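Local atomic coordinates of glutathione S-transferase (Acinetobacter baumannii, PDB entry 4MP4), a protein that probably catalyses the conjugation of glutathione to electrophilic substrates. Residues P199-Q202 with K203-L207. Sequence-based numbering, arbitrary orientation.
Sequences PSVQ and KWLAL
Leu205 packs back against Val201 one turn earlier in the first turns of helix 199-215. Leu205 CB lies 3.7 Å from Gln202 O. Leu205 CG, set beside its own backbone N and anti to the carbonyl carbon (chi1 -52°), comes to 3.3 Å from Val201 O. Beyond it Leu205 CD1 and CD2 diverge, each 4.1 Å from Val201 O, and Leu205 CD1 reaches Val201 CG1 at 4.4 Å, a loose apolar touch between branched residues spaced i to i+4. Leu205 CD1 also passes near Gln202 NE2. A branched, apolar leucine suits this place, since it can lie over a carbonyl already engaged by the backbone: Leu205 N donates to Val201 O at 3.0 Å, nearly in line with the C=O bond.

The same i to i+4 pattern of alpha-helical hydrogen bonds links Lys203 to Pro199, Trp204 to Ser200 and Ala206 to Gln202. Proline fits the first turn because its missing N-H is not needed there, while Pro199 O still accepts from Lys203 N at 2.8 Å. The aliphatic part of Lys203 runs past this oxygen, with Lys203 CG 3.5 Å from Pro199 O.

Trp204 belongs to another side of the helix. With CG anti to the backbone N (chi1 -176°), the indole is carried away from residues 199-202 to meet Phe22 edge-to-face and Phe25 and Phe16 at oblique angles; a large aromatic residue suits this buried aromatic cluster. Ser200, small enough for a buried spot, hydrogen-bonds through OG to Glu30. This helix of the C-terminal domain thus packs on helix 19-30 of the thioredoxin-like N-terminal domain on one flank, and on Trp196 of helix 186-196 of its own domain through Val201 and Leu205 on another, Val201 touching both helices.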
# COMPACT_ATOMS: atom_id res chain seq x y z
N PRO A 199 -11.30 18.08 -14.36
CA PRO A 199 -11.69 19.18 -13.48
C PRO A 199 -11.29 19.02 -12.01
O PRO A 199 -10.86 20.01 -11.41
CB PRO A 199 -13.23 19.22 -13.63
CG PRO A 199 -13.46 18.72 -15.00
CD PRO A 199 -12.41 17.67 -15.24
N SER A 200 -11.44 17.82 -11.45
CA SER A 200 -11.08 17.59 -10.06
C SER A 200 -9.59 17.85 -9.86
O SER A 200 -9.18 18.35 -8.81
CB SER A 200 -11.38 16.14 -9.68
OG SER A 200 -10.71 15.25 -10.57
N VAL A 201 -8.80 17.52 -10.87
CA VAL A 201 -7.37 17.71 -10.81
C VAL A 201 -7.08 19.20 -10.96
O VAL A 201 -6.33 19.80 -10.20
CB VAL A 201 -6.65 16.86 -11.91
CG1 VAL A 201 -5.14 17.21 -11.98
CG2 VAL A 201 -6.84 15.37 -11.64
N GLN A 202 -7.73 19.79 -11.94
CA GLN A 202 -7.62 21.22 -12.18
C GLN A 202 -7.96 21.99 -10.89
O GLN A 202 -7.33 23.00 -10.59
CB GLN A 202 -8.56 21.57 -13.34
CG GLN A 202 -8.07 22.61 -14.35
CD GLN A 202 -6.66 22.38 -14.88
OE1 GLN A 202 -5.89 23.33 -14.98
NE2 GLN A 202 -6.33 21.14 -15.24
N LYS A 203 -8.91 21.49 -10.11
CA LYS A 203 -9.29 22.17 -8.86
C LYS A 203 -8.20 22.10 -7.79
O LYS A 203 -8.01 23.06 -7.04
CB LYS A 203 -10.64 21.65 -8.32
CG LYS A 203 -11.85 22.32 -8.97
CD LYS A 203 -13.18 21.57 -8.76
CE LYS A 203 -13.83 21.87 -7.41
NZ LYS A 203 -14.15 23.33 -7.18
N TRP A 204 -7.48 20.97 -7.74
CA TRP A 204 -6.27 20.85 -6.93
C TRP A 204 -5.22 21.91 -7.32
O TRP A 204 -4.72 22.64 -6.46
CB TRP A 204 -5.65 19.44 -7.06
CG TRP A 204 -4.43 19.19 -6.19
CD1 TRP A 204 -3.14 19.05 -6.60
CD2 TRP A 204 -4.40 19.03 -4.76
NE1 TRP A 204 -2.31 18.80 -5.53
CE2 TRP A 204 -3.06 18.79 -4.38
CE3 TRP A 204 -5.39 19.07 -3.76
CZ2 TRP A 204 -2.67 18.59 -3.06
CZ3 TRP A 204 -5.00 18.87 -2.43
CH2 TRP A 204 -3.65 18.63 -2.09
N LEU A 205 -4.91 21.98 -8.61
CA LEU A 205 -3.86 22.87 -9.11
C LEU A 205 -4.12 24.34 -8.80
O LEU A 205 -3.20 25.10 -8.52
CB LEU A 205 -3.63 22.67 -10.60
CG LEU A 205 -3.41 21.20 -10.99
CD1 LEU A 205 -3.11 21.08 -12.48
CD2 LEU A 205 -2.29 20.58 -10.17
N ALA A 206 -5.39 24.73 -8.84
CA ALA A 206 -5.75 26.11 -8.53
C ALA A 206 -5.67 26.34 -7.02
O ALA A 206 -5.21 27.39 -6.56
CB ALA A 206 -7.16 26.42 -9.03
N LEU A 207 -6.10 25.33 -6.26
CA LEU A 207 -6.17 25.41 -4.80
C LEU A 207 -4.79 25.63 -4.25
O LEU A 207 -4.60 26.42 -3.34
CB LEU A 207 -6.82 24.16 -4.19
CG LEU A 207 -6.78 24.04 -2.66
CD1 LEU A 207 -7.60 25.11 -2.00
CD2 LEU A 207 -7.25 22.67 -2.18